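Glycoside hydrolase family 61 (Trichoderma reesei QM6a, PDB 5O2X) probably cleaves cellulose oxidatively, acting as a copper-dependent lytic polysaccharide monooxygenase of auxiliary activity family 9. Local coordinates at residues A[12-17]-A[30-35]; A[80-85]-A[135-140]; A[93-98]-A[107-112]; A[160-165]-A[208-213]. All blocks are in the same frame, centred on the assembly; numbering follows the deposited sequence.

In the fold
The four contacts lie in one catalytic domain built on two beta sheets. Contact 1 comes first in the chain and closes before the others open; contact 3 is nested inside the long loop closed by contact 2, and contact 4 follows. Contacts 1 and 2 reach the same sheet, with centres about 18 Å apart, whereas contacts 3 and 4 reach the other, through the neighbouring strands 90-96 and 151-161. Contacts 1 and 4 lie on opposite sides of the chain's centre, their centres about 31 Å apart. Contacts 2 and 4, about 5 Å apart at their nearest atoms, each bring a side chain near the copper site; contacts 1 and 3 pack the body of the domain.

Contact 1 of 4, residues A[12-17]-A[30-35]. With MAN (alpha-D-mannopyranose), chain P; MAN (alpha-D-mannopyranose), chain R.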
# COMPACT_ATOMS: atom_id res chain seq x y z
N VAL A 12 -17.50 2.12 4.74
CA VAL A 12 -17.26 3.25 5.63
C VAL A 12 -16.04 4.02 5.12
O VAL A 12 -14.93 3.48 5.08
CB VAL A 12 -17.06 2.77 7.08
CG1 VAL A 12 -16.72 3.94 7.98
CG2 VAL A 12 -18.25 2.00 7.59
N TRP A 13 -16.27 5.25 4.73
CA TRP A 13 -15.27 6.11 4.14
C TRP A 13 -14.44 6.81 5.25
O TRP A 13 -15.02 7.40 6.16
CB TRP A 13 -16.00 7.19 3.32
CG TRP A 13 -15.19 8.10 2.43
CD1 TRP A 13 -15.08 8.01 1.09
CD2 TRP A 13 -14.54 9.32 2.80
NE1 TRP A 13 -14.38 9.08 0.60
CE2 TRP A 13 -14.07 9.93 1.61
CE3 TRP A 13 -14.37 10.01 4.00
CZ2 TRP A 13 -13.39 11.19 1.62
CZ3 TRP A 13 -13.73 11.27 3.98
CH2 TRP A 13 -13.27 11.80 2.82
N TYR A 14 -13.13 6.78 5.07
CA TYR A 14 -12.18 7.52 5.89
C TYR A 14 -11.35 8.44 5.01
O TYR A 14 -10.79 8.00 4.00
CB TYR A 14 -11.20 6.59 6.62
CG TYR A 14 -11.84 5.73 7.67
CD1 TYR A 14 -12.49 4.56 7.34
CD2 TYR A 14 -11.77 6.09 9.02
CE1 TYR A 14 -13.08 3.75 8.33
CE2 TYR A 14 -12.37 5.33 9.99
CZ TYR A 14 -13.02 4.15 9.65
OH TYR A 14 -13.59 3.39 10.64
N GLN A 15 -11.20 9.68 5.46
CA GLN A 15 -10.30 10.61 4.81
C GLN A 15 -8.86 10.10 4.95
O GLN A 15 -8.41 9.80 6.05
CB GLN A 15 -10.44 11.97 5.47
CG GLN A 15 -9.69 13.11 4.78
CD GLN A 15 -9.94 14.45 5.46
OE1 GLN A 15 -10.24 14.53 6.64
NE2 GLN A 15 -9.77 15.52 4.70
N ALA A 16 -8.13 10.04 3.84
CA ALA A 16 -6.73 9.68 3.91
C ALA A 16 -5.86 10.92 4.15
O ALA A 16 -6.36 12.04 4.15
CB ALA A 16 -6.31 8.97 2.62
N TYR A 17 -4.57 10.70 4.36
CA TYR A 17 -3.66 11.85 4.34
C TYR A 17 -3.58 12.41 2.94
O TYR A 17 -3.41 11.64 2.00
CB TYR A 17 -2.27 11.46 4.84
CG TYR A 17 -1.36 12.64 4.94
CD1 TYR A 17 -1.54 13.55 5.97
CD2 TYR A 17 -0.38 12.93 3.99
CE1 TYR A 17 -0.76 14.69 6.06
CE2 TYR A 17 0.40 14.08 4.07
CZ TYR A 17 0.18 14.97 5.09
OH TYR A 17 0.94 16.11 5.14
N ILE A 30 -6.56 14.96 12.05
CA ILE A 30 -6.06 13.63 12.39
C ILE A 30 -6.77 12.63 11.50
O ILE A 30 -8.02 12.56 11.48
CB ILE A 30 -6.29 13.35 13.87
CG1 ILE A 30 -5.49 14.32 14.73
CG2 ILE A 30 -5.93 11.88 14.15
CD1 ILE A 30 -5.83 14.24 16.20
N VAL A 31 -5.98 11.82 10.80
CA VAL A 31 -6.51 10.86 9.83
C VAL A 31 -5.80 9.52 9.99
O VAL A 31 -4.81 9.41 10.73
CB VAL A 31 -6.37 11.37 8.38
CG1 VAL A 31 -7.27 12.57 8.14
CG2 VAL A 31 -4.94 11.70 8.02
N VAL A 32 -6.32 8.50 9.28
CA VAL A 32 -5.76 7.16 9.38
C VAL A 32 -4.55 6.96 8.51
O VAL A 32 -3.82 5.99 8.69
CB VAL A 32 -6.84 6.10 9.07
CG1 VAL A 32 -7.96 6.17 10.05
CG2 VAL A 32 -7.33 6.19 7.65
N GLY A 33 -4.31 7.86 7.54
CA GLY A 33 -3.13 7.80 6.69
C GLY A 33 -1.96 8.53 7.31
O GLY A 33 -2.13 9.59 7.92
N TRP A 34 -0.75 7.96 7.15
CA TRP A 34 0.44 8.60 7.71
C TRP A 34 0.72 9.94 7.03
O TRP A 34 0.42 10.18 5.87
CB TRP A 34 1.63 7.66 7.56
CG TRP A 34 1.63 6.52 8.57
CD1 TRP A 34 0.56 5.77 8.97
CD2 TRP A 34 2.75 6.11 9.35
NE1 TRP A 34 0.96 4.90 9.96
CE2 TRP A 34 2.29 5.11 10.23
CE3 TRP A 34 4.08 6.54 9.45
CZ2 TRP A 34 3.10 4.53 11.20
CZ3 TRP A 34 4.88 5.94 10.40
CH2 TRP A 34 4.39 4.97 11.27
N THR A 35 1.33 10.84 7.82
CA THR A 35 1.81 12.10 7.25
C THR A 35 3.07 11.84 6.46
O THR A 35 3.94 11.13 6.95
CB THR A 35 2.10 13.07 8.39
OG1 THR A 35 0.88 13.29 9.12
CG2 THR A 35 2.67 14.40 7.90
C1 MAN P . -19.37 10.61 4.43
C2 MAN P . -20.15 10.04 3.27
C3 MAN P . -19.10 9.75 2.19
C4 MAN P . -18.22 10.94 1.88
C5 MAN P . -17.59 11.48 3.13
C6 MAN P . -16.78 12.74 2.86
O2 MAN P . -21.13 11.03 2.90
O3 MAN P . -19.78 9.43 1.01
O4 MAN P . -17.26 10.73 0.87
O5 MAN P . -18.65 11.75 4.02
O6 MAN P . -16.53 13.38 4.13
C1 MAN R . -11.98 4.27 15.12
C2 MAN R . -12.99 4.42 14.02
C3 MAN R . -14.38 4.60 14.56
C4 MAN R . -14.70 3.53 15.61
C5 MAN R . -13.61 3.43 16.67
C6 MAN R . -13.84 2.24 17.60
O2 MAN R . -12.91 3.21 13.23
O3 MAN R . -15.33 4.57 13.50
O4 MAN R . -15.92 3.85 16.25
O5 MAN R . -12.32 3.25 16.05
O6 MAN R . -12.86 2.20 18.61
O HOH W 1 -9.14 9.14 8.58
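Tyr-17, Val-31 and Thr-35 carry a buried, largely apolar contact that packs the end of strand 12-15 and the residues after it against the irregular segment 30-35. CG of Tyr-17 stands anti to the backbone N (chi1 -175°), and Thr-35 CA covers the centre of one ring face in a CH-pi contact, 3.7 Å from the centroid. Val-31 CG2 comes to the edge of the same ring. Gly-33 suits its place, because a CB there would clash with Tyr-17 N. A water joins the backbones, donating to Gln-15 O (2.7 Å) and accepting from Val-32 N (3.0 Å). Tyr-14 CD2 touches Val-32 CG1 at 3.9 Å, and Tyr-14 OH shares a 2.7 Å hydrogen bond with O2 of a mannose from the protein's own glycosylation, not a binding pocket. Trp-13 turns one indole face to a second mannose, whose O4 lies 3.2 Å above the ring plane; its C5 is 3.6 Å from Trp-13 CE3, and C6 also packs on the six-membered ring. An alanine here would probably leave that sugar's C5 and C6 edge without its flat support. Such an aromatic platform is typical of glycan packing, here outside the family 9 beta-sandwich.

Contact 2 of 4, residues A[80-85]-A[135-140]; sequences VPVPWP and SNNNTW. With NAG (2-acetamido-2-deoxy-beta-D-glucopyranose), chain C; MAN (alpha-D-mannopyranose), chain M.
Asn-138 OD1 accepts a hydrogen bond from Trp-84 N of 2.9 Å, with an N-H...O angle of 165° and the donor in the carbonyl plane, on a lone pair. This side-chain bond ties the loop after strand 74-80 to the turn between helix 129-135 and strand 139-143 in the beta-sandwich of the domain. That turn holds the Asn-X-Thr sequon whose Asn-137 is N-glycosylated. The other branch of the same amide, Asn-138 ND2, donates weakly to Pro-81 O at 3.0 Å and also bonds to the backbone oxygen of Trp-79. An asparagine suits the place twice over: its amide offers both an acceptor and a donor to backbone groups, and it tolerates the positive phi that it and Asn-137 adopt. The loop itself is bent by cis peptide bonds before Pro-81 and Pro-83.

Although Trp-84 CB faces Asn-138, CG stands anti to the backbone N (chi1 176°), and the indole runs away from segment 135-140 to meet Trp-79 and Tyr-174 edge-to-face. Tyr-174 belongs to the copper site, and the Trp-84 side chain comes within about 5 Å of the metal. On the outer side, Val-82 CG1 lies 3.8 Å from Asn-137 OD1, and Val-82 CG2 is 3.9 Å from C5 of the N-acetylglucosamine. That sugar is joined through its C1 to Asn-137 ND2, which also donates to mannose O2 over 2.9 Å.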
# COMPACT_ATOMS: atom_id res chain seq x y z
N VAL A 80 -5.85 9.23 -6.54
CA VAL A 80 -6.09 10.40 -7.37
C VAL A 80 -4.74 10.98 -7.82
O VAL A 80 -3.74 10.81 -7.13
CB VAL A 80 -6.89 11.48 -6.59
CG1 VAL A 80 -8.27 10.98 -6.28
CG2 VAL A 80 -6.18 11.95 -5.35
N PRO A 81 -4.70 11.69 -8.96
CA PRO A 81 -5.79 11.96 -9.86
C PRO A 81 -6.15 10.75 -10.74
O PRO A 81 -5.36 9.83 -10.95
CB PRO A 81 -5.25 13.09 -10.74
CG PRO A 81 -3.78 12.78 -10.81
CD PRO A 81 -3.45 12.32 -9.41
N VAL A 82 -7.36 10.78 -11.28
CA VAL A 82 -7.83 9.78 -12.21
C VAL A 82 -7.40 10.18 -13.62
O VAL A 82 -7.71 11.32 -14.04
CB VAL A 82 -9.36 9.66 -12.14
CG1 VAL A 82 -9.89 8.69 -13.18
CG2 VAL A 82 -9.84 9.27 -10.76
N PRO A 83 -6.72 9.33 -14.39
CA PRO A 83 -6.29 7.99 -14.10
C PRO A 83 -4.88 7.96 -13.54
O PRO A 83 -4.01 8.76 -13.88
CB PRO A 83 -6.29 7.33 -15.47
CG PRO A 83 -5.87 8.43 -16.40
CD PRO A 83 -6.53 9.65 -15.84
N TRP A 84 -4.58 6.89 -12.79
CA TRP A 84 -3.20 6.55 -12.48
C TRP A 84 -2.46 6.35 -13.81
O TRP A 84 -2.98 5.71 -14.71
CB TRP A 84 -3.19 5.23 -11.68
CG TRP A 84 -1.79 4.75 -11.41
CD1 TRP A 84 -1.12 3.78 -12.08
CD2 TRP A 84 -0.87 5.30 -10.47
NE1 TRP A 84 0.17 3.68 -11.64
CE2 TRP A 84 0.34 4.60 -10.63
CE3 TRP A 84 -0.95 6.30 -9.48
CZ2 TRP A 84 1.47 4.90 -9.86
CZ3 TRP A 84 0.16 6.55 -8.72
CH2 TRP A 84 1.34 5.89 -8.92
N PRO A 85 -1.23 6.89 -13.94
CA PRO A 85 -0.61 6.98 -15.27
C PRO A 85 0.34 5.87 -15.66
O PRO A 85 0.80 5.91 -16.80
CB PRO A 85 0.09 8.35 -15.24
CG PRO A 85 0.48 8.51 -13.80
CD PRO A 85 -0.67 7.92 -13.03
N SER A 135 -9.01 0.66 -14.52
CA SER A 135 -10.34 0.29 -14.99
C SER A 135 -11.40 0.49 -13.92
O SER A 135 -12.52 0.86 -14.23
CB SER A 135 -10.29 -1.17 -15.43
OG SER A 135 -11.58 -1.57 -15.84
N ASN A 136 -11.06 0.23 -12.66
CA ASN A 136 -12.00 0.35 -11.56
C ASN A 136 -11.97 1.71 -10.90
O ASN A 136 -11.97 1.86 -9.68
CB ASN A 136 -11.71 -0.78 -10.54
CG ASN A 136 -12.03 -2.15 -11.12
OD1 ASN A 136 -11.20 -3.11 -10.97
ND2 ASN A 136 -13.13 -2.29 -11.71
N ASN A 137 -11.96 2.75 -11.75
CA ASN A 137 -11.96 4.14 -11.30
C ASN A 137 -10.88 4.40 -10.25
O ASN A 137 -11.11 5.12 -9.27
CB ASN A 137 -13.32 4.65 -10.81
CG ASN A 137 -13.34 6.16 -10.73
OD1 ASN A 137 -12.81 6.83 -11.63
ND2 ASN A 137 -13.94 6.71 -9.68
N ASN A 138 -9.67 3.89 -10.51
CA ASN A 138 -8.53 4.22 -9.69
C ASN A 138 -8.59 3.64 -8.28
O ASN A 138 -8.12 4.24 -7.32
CB ASN A 138 -8.25 5.75 -9.64
CG ASN A 138 -7.13 6.20 -10.53
OD1 ASN A 138 -6.92 5.66 -11.64
ND2 ASN A 138 -6.40 7.19 -10.05
N THR A 139 -9.14 2.41 -8.18
CA THR A 139 -9.26 1.77 -6.89
C THR A 139 -8.57 0.42 -6.90
O THR A 139 -8.38 -0.23 -7.94
CB THR A 139 -10.71 1.61 -6.43
OG1 THR A 139 -11.42 0.68 -7.26
CG2 THR A 139 -11.43 2.94 -6.38
N TRP A 140 -8.25 -0.04 -5.68
CA TRP A 140 -7.74 -1.39 -5.42
C TRP A 140 -8.42 -1.87 -4.18
O TRP A 140 -8.60 -1.09 -3.22
CB TRP A 140 -6.22 -1.40 -5.23
CG TRP A 140 -5.64 -2.76 -5.17
CD1 TRP A 140 -5.23 -3.47 -4.06
CD2 TRP A 140 -5.46 -3.65 -6.28
NE1 TRP A 140 -4.79 -4.70 -4.41
CE2 TRP A 140 -4.92 -4.87 -5.77
CE3 TRP A 140 -5.70 -3.55 -7.65
CZ2 TRP A 140 -4.61 -5.96 -6.59
CZ3 TRP A 140 -5.37 -4.60 -8.46
CH2 TRP A 140 -4.86 -5.80 -7.94
C1 NAG C . -13.96 8.15 -9.46
C2 NAG C . -15.30 8.68 -9.06
C3 NAG C . -15.19 10.19 -8.89
C4 NAG C . -14.12 10.57 -7.91
C5 NAG C . -12.81 9.85 -8.23
C6 NAG C . -11.82 9.96 -7.11
C7 NAG C . -17.54 7.99 -9.72
C8 NAG C . -18.46 7.67 -10.85
N2 NAG C . -16.30 8.33 -10.04
O3 NAG C . -16.44 10.78 -8.49
O4 NAG C . -13.88 11.99 -7.91
O5 NAG C . -13.05 8.42 -8.39
O6 NAG C . -12.35 9.51 -5.88
O7 NAG C . -17.91 7.90 -8.53
C1 MAN M . -14.83 3.24 -7.56
C2 MAN M . -14.97 4.30 -6.51
C3 MAN M . -16.41 4.49 -6.10
C4 MAN M . -17.31 4.70 -7.29
C5 MAN M . -17.05 3.63 -8.35
C6 MAN M . -17.78 3.90 -9.64
O2 MAN M . -14.45 5.52 -7.06
O3 MAN M . -16.54 5.59 -5.19
O4 MAN M . -18.68 4.63 -6.86
O5 MAN M . -15.67 3.51 -8.66
O6 MAN M . -17.66 2.79 -10.53

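Contact 3 of 4, residues A[93-98]-A[107-112]; sequences YLANCN and TTLEFF
The ring of Phe-112 lies with one face against Leu-94, whose O is 3.2 Å above the ring plane, toward the rim. Leu-94 CB makes a CH-pi contact with this ring, 4.0 Å from its centroid, and a water lies at the ring's edge. The Phe-111 ring, on the other side of the sheet, receives Ala-95 CB over one face, 3.5 Å above the plane, toward the rim. Tyr-93 CB lies obliquely to the Phe-111 ring, and these two aromatic side chains cross at about a right angle.

For Phe-112, a chi1 of 54° puts CG between the backbone N and the carbonyl carbon, from where the ring spreads back over strand 93-96. Ala-95 suits its place: its single methyl touches the Phe-111 ring, and Ala-95 CB lies 3.7 Å from Leu-109 CB.

Strands 90-96 and 110-121, neighbours in one sheet of the beta-sandwich, form an antiparallel hairpin with a long connection. Leu-94 and Phe-112 are its hydrogen-bonded pair, Leu-94 N giving to Phe-112 O at 2.9 Å and Phe-112 N to Leu-94 O at 2.8 Å. Toward the connection the backbones diverge and waters enter: one accepts from Asn-96 N and donates to Glu-110 O, a second donates to Asn-96 O and accepts from Glu-110 N. Asn-96 OD1 accepts from Asn-98 N at 2.8 Å in an Asx turn, a role suited to a short amide side chain. Within the connection Cys-97 forms a disulfide with Cys-101, and Leu-109 CD2 lies near its sulfur. At the other end, Tyr-93 OH is hydrogen-bonded to the hydroxyl of Tyr-199.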
# COMPACT_ATOMS: atom_id res chain seq x y z
N TYR A 93 0.82 -4.94 2.43
CA TYR A 93 1.44 -5.56 3.58
C TYR A 93 0.73 -5.09 4.85
O TYR A 93 0.13 -4.02 4.90
CB TYR A 93 2.90 -5.13 3.75
CG TYR A 93 3.80 -5.41 2.57
CD1 TYR A 93 3.88 -4.53 1.49
CD2 TYR A 93 4.62 -6.52 2.56
CE1 TYR A 93 4.73 -4.75 0.44
CE2 TYR A 93 5.50 -6.75 1.50
CZ TYR A 93 5.55 -5.87 0.45
OH TYR A 93 6.44 -6.12 -0.57
N LEU A 94 0.87 -5.92 5.90
CA LEU A 94 0.54 -5.51 7.26
C LEU A 94 1.79 -5.65 8.12
O LEU A 94 2.61 -6.55 7.89
CB LEU A 94 -0.57 -6.36 7.87
CG LEU A 94 -1.92 -6.23 7.22
CD1 LEU A 94 -2.88 -7.26 7.74
CD2 LEU A 94 -2.54 -4.87 7.44
N ALA A 95 1.89 -4.83 9.17
CA ALA A 95 2.93 -5.00 10.18
C ALA A 95 2.30 -4.74 11.52
O ALA A 95 1.64 -3.72 11.73
CB ALA A 95 4.11 -4.05 10.00
N ASN A 96 2.53 -5.65 12.48
CA ASN A 96 1.99 -5.46 13.82
C ASN A 96 2.70 -4.29 14.51
O ASN A 96 3.93 -4.19 14.49
CB ASN A 96 2.20 -6.76 14.60
CG ASN A 96 1.26 -6.88 15.78
OD1 ASN A 96 1.15 -5.97 16.61
ND2 ASN A 96 0.53 -7.99 15.83
N CYS A 97 1.92 -3.43 15.14
CA CYS A 97 2.47 -2.28 15.86
C CYS A 97 2.92 -2.61 17.26
O CYS A 97 3.57 -1.80 17.93
CB CYS A 97 1.44 -1.16 15.94
SG CYS A 97 1.15 -0.56 14.24
N ASN A 98 2.55 -3.80 17.75
CA ASN A 98 2.92 -4.28 19.08
C ASN A 98 2.61 -3.22 20.13
O ASN A 98 3.41 -2.95 21.00
CB ASN A 98 4.35 -4.77 19.13
CG ASN A 98 4.60 -5.92 18.16
OD1 ASN A 98 3.97 -6.96 18.27
ND2 ASN A 98 5.45 -5.70 17.20
N THR A 107 10.65 2.18 11.97
CA THR A 107 11.84 1.42 11.59
C THR A 107 11.89 0.02 12.19
O THR A 107 12.75 -0.79 11.84
CB THR A 107 13.12 2.17 11.96
OG1 THR A 107 13.28 2.21 13.38
CG2 THR A 107 13.20 3.52 11.36
N THR A 108 10.93 -0.30 13.06
CA THR A 108 10.79 -1.59 13.71
C THR A 108 9.72 -2.46 13.06
O THR A 108 9.58 -3.64 13.43
CB THR A 108 10.48 -1.44 15.23
OG1 THR A 108 9.16 -0.98 15.42
CG2 THR A 108 11.49 -0.59 15.94
N LEU A 109 8.92 -1.90 12.16
CA LEU A 109 7.78 -2.63 11.62
C LEU A 109 8.26 -3.76 10.73
O LEU A 109 9.11 -3.57 9.84
CB LEU A 109 6.88 -1.68 10.82
CG LEU A 109 6.14 -0.62 11.63
CD1 LEU A 109 5.53 0.42 10.72
CD2 LEU A 109 5.06 -1.27 12.49
N GLU A 110 7.68 -4.95 10.93
CA GLU A 110 8.03 -6.12 10.15
C GLU A 110 6.81 -6.52 9.32
O GLU A 110 5.80 -7.04 9.83
CB GLU A 110 8.53 -7.24 11.06
CG GLU A 110 9.83 -6.86 11.76
CD GLU A 110 10.30 -7.86 12.76
OE1 GLU A 110 9.71 -8.95 12.84
OE2 GLU A 110 11.26 -7.53 13.48
N PHE A 111 6.91 -6.25 8.03
CA PHE A 111 5.80 -6.34 7.10
C PHE A 111 5.66 -7.75 6.54
O PHE A 111 6.63 -8.33 6.03
CB PHE A 111 6.02 -5.38 5.94
CG PHE A 111 5.96 -3.95 6.36
CD1 PHE A 111 4.73 -3.32 6.55
CD2 PHE A 111 7.12 -3.22 6.61
CE1 PHE A 111 4.65 -1.99 6.98
CE2 PHE A 111 7.04 -1.91 7.06
CZ PHE A 111 5.82 -1.29 7.22
N PHE A 112 4.43 -8.28 6.58
CA PHE A 112 4.08 -9.51 5.87
C PHE A 112 3.11 -9.14 4.74
O PHE A 112 2.25 -8.27 4.89
CB PHE A 112 3.53 -10.59 6.81
CG PHE A 112 2.36 -10.18 7.68
CD1 PHE A 112 2.59 -9.63 8.96
CD2 PHE A 112 1.07 -10.37 7.28
CE1 PHE A 112 1.55 -9.30 9.76
CE2 PHE A 112 0.01 -10.05 8.11
CZ PHE A 112 0.24 -9.51 9.35
O HOH W 2 4.41 -7.76 12.07
O HOH W 3 6.08 -5.37 13.30

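Contact 4 of 4, residues A[160-165]-A[208-213]; sequences IALHSA and INIYTS. With MAN (alpha-D-mannopyranose), chain G; MAN (alpha-D-mannopyranose), chain H; SO4 (sulfate ion), chain T.
Leu-162 and Ile-210 cross at about a right angle, Leu-162 CB and Ile-210 CG2 meeting at 4.0 Å. They join the type I turn 162-165, which follows strand 151-161 of the beta-sandwich, to segment 208-213 of the long loop between strands 193-194 and 241-243. Branched Leu-162, Ile-208 and Ile-210 fill the junction, while the small Ala-165 lets Ile-208 CG2 come within 4.1 Å of its CB; Trp-128 is packed against both Leu-162 and Ile-210.

Tyr-211 instead points a ring edge at the backbone, with His-163 O in the ring plane and 3.4 Å from Tyr-211 CE2, while Tyr-211 OH rests beside His-163 CB. The imidazole of His-163 leads away from segment 208-213, CG lying between the backbone N and the carbonyl carbon (chi1 57°). It stacks on His-86, a copper ligand, and its side chain is about 5 Å from the metal, consistent with a second-shell role. Its NE2 donates to O4 of a sulfate, probably from the crystallisation liquor, over a nearly straight 2.8 Å bond. An alanine here would probably leave one face of the His-86 ring without its stacking partner and the sulfate without the NE2 donor.

Ile-208 N donates to Ala-165 O at 3.0 Å, from 52° above the carbonyl plane. Nearby, one water donates to Leu-162 O and Ile-208 O and accepts from Ile-210 N. Beyond, the chain is shaped by an Asx turn, in which Asn-209 OD1 accepts from Tyr-211 N at 2.9 Å. Mannoses follow at once, one joined through C1 to Thr-212 OG1 and another through C1 to Ser-213 OG.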
# COMPACT_ATOMS: atom_id res chain seq x y z
N ILE A 160 3.93 0.09 -7.69
CA ILE A 160 5.28 0.29 -8.23
C ILE A 160 5.08 0.60 -9.71
O ILE A 160 4.27 -0.05 -10.41
CB ILE A 160 6.17 -0.92 -8.00
CG1 ILE A 160 6.22 -1.29 -6.50
CG2 ILE A 160 7.58 -0.61 -8.52
CD1 ILE A 160 6.99 -2.52 -6.19
N ALA A 161 5.71 1.66 -10.21
CA ALA A 161 5.68 2.00 -11.61
C ALA A 161 6.97 1.56 -12.27
O ALA A 161 8.07 1.85 -11.77
CB ALA A 161 5.50 3.48 -11.79
N LEU A 162 6.82 0.89 -13.43
CA LEU A 162 7.93 0.24 -14.10
C LEU A 162 8.25 0.83 -15.47
O LEU A 162 9.09 0.27 -16.18
CB LEU A 162 7.68 -1.26 -14.22
CG LEU A 162 7.52 -2.01 -12.91
CD1 LEU A 162 7.19 -3.47 -13.22
CD2 LEU A 162 8.76 -1.90 -12.02
N HIS A 163 7.58 1.91 -15.88
CA HIS A 163 7.84 2.46 -17.21
C HIS A 163 9.29 2.91 -17.43
O HIS A 163 9.77 2.91 -18.56
CB HIS A 163 6.89 3.62 -17.48
CG HIS A 163 6.96 4.69 -16.45
ND1 HIS A 163 6.59 4.48 -15.14
CD2 HIS A 163 7.43 5.96 -16.54
CE1 HIS A 163 6.82 5.60 -14.47
NE2 HIS A 163 7.31 6.51 -15.29
N SER A 164 10.00 3.25 -16.36
CA SER A 164 11.41 3.70 -16.42
C SER A 164 12.33 2.73 -15.71
O SER A 164 13.50 3.02 -15.50
CB SER A 164 11.56 5.13 -15.85
OG SER A 164 10.89 6.03 -16.73
N ALA A 165 11.83 1.53 -15.40
CA ALA A 165 12.57 0.57 -14.57
C ALA A 165 13.62 -0.22 -15.28
O ALA A 165 14.36 -0.99 -14.65
CB ALA A 165 11.59 -0.34 -13.89
N ILE A 208 14.16 -3.99 -14.63
CA ILE A 208 13.41 -4.77 -15.57
C ILE A 208 12.96 -3.90 -16.73
O ILE A 208 12.42 -2.81 -16.50
CB ILE A 208 12.21 -5.45 -14.90
CG1 ILE A 208 11.47 -6.32 -15.93
CG2 ILE A 208 11.29 -4.45 -14.21
CD1 ILE A 208 10.36 -7.13 -15.39
N ASN A 209 13.10 -4.44 -17.94
CA ASN A 209 12.54 -3.83 -19.13
C ASN A 209 11.22 -4.49 -19.42
O ASN A 209 11.18 -5.69 -19.75
CB ASN A 209 13.51 -4.04 -20.30
CG ASN A 209 13.03 -3.41 -21.55
OD1 ASN A 209 12.08 -2.58 -21.52
ND2 ASN A 209 13.68 -3.72 -22.66
N ILE A 210 10.12 -3.74 -19.29
CA ILE A 210 8.80 -4.30 -19.60
C ILE A 210 8.46 -4.15 -21.11
O ILE A 210 7.46 -4.68 -21.54
CB ILE A 210 7.70 -3.67 -18.72
CG1 ILE A 210 7.43 -2.21 -19.08
CG2 ILE A 210 8.02 -3.88 -17.25
CD1 ILE A 210 6.27 -1.60 -18.33
N TYR A 211 9.33 -3.45 -21.86
CA TYR A 211 9.08 -3.16 -23.29
C TYR A 211 9.73 -4.22 -24.17
O TYR A 211 10.55 -3.96 -25.05
CB TYR A 211 9.48 -1.72 -23.63
CG TYR A 211 8.68 -0.76 -22.77
CD1 TYR A 211 7.35 -0.53 -23.01
CD2 TYR A 211 9.24 -0.12 -21.68
CE1 TYR A 211 6.59 0.33 -22.21
CE2 TYR A 211 8.52 0.73 -20.87
CZ TYR A 211 7.19 0.94 -21.10
OH TYR A 211 6.45 1.77 -20.28
N THR A 212 9.35 -5.45 -23.87
CA THR A 212 9.86 -6.63 -24.53
C THR A 212 8.75 -7.66 -24.43
O THR A 212 7.91 -7.62 -23.54
CB THR A 212 11.15 -7.11 -23.90
OG1 THR A 212 11.56 -8.31 -24.59
CG2 THR A 212 11.02 -7.35 -22.44
N SER A 213 8.73 -8.63 -25.37
CA SER A 213 7.72 -9.69 -25.33
C SER A 213 8.35 -10.92 -26.01
O SER A 213 8.98 -10.79 -27.04
CB SER A 213 6.51 -9.28 -26.07
OG SER A 213 5.51 -10.25 -25.81
C1 MAN G . 12.93 -8.65 -24.49
C2 MAN G . 13.20 -9.62 -25.67
C3 MAN G . 12.31 -10.86 -25.51
C4 MAN G . 12.50 -11.51 -24.14
C5 MAN G . 12.33 -10.48 -23.03
C6 MAN G . 12.81 -11.03 -21.70
O2 MAN G . 14.56 -10.00 -25.67
O3 MAN G . 12.61 -11.83 -26.52
O4 MAN G . 11.55 -12.58 -23.98
O5 MAN G . 13.18 -9.34 -23.26
O6 MAN G . 12.07 -10.41 -20.65
C1 MAN H . 4.32 -10.01 -26.53
C2 MAN H . 3.31 -11.04 -25.95
C3 MAN H . 3.74 -12.47 -26.24
C4 MAN H . 4.10 -12.64 -27.70
C5 MAN H . 5.14 -11.62 -28.11
C6 MAN H . 5.56 -11.86 -29.56
O2 MAN H . 2.07 -10.76 -26.56
O3 MAN H . 2.73 -13.45 -25.96
O4 MAN H . 4.61 -13.96 -27.89
O5 MAN H . 4.60 -10.32 -27.91
O6 MAN H . 6.14 -13.15 -29.65
S SO4 T . 7.86 10.16 -15.50
O1 SO4 T . 7.69 9.85 -16.93
O2 SO4 T . 8.79 11.30 -15.48
O3 SO4 T . 6.53 10.43 -14.89
O4 SO4 T . 8.38 9.02 -14.81
O HOH W 4 10.72 -1.19 -17.95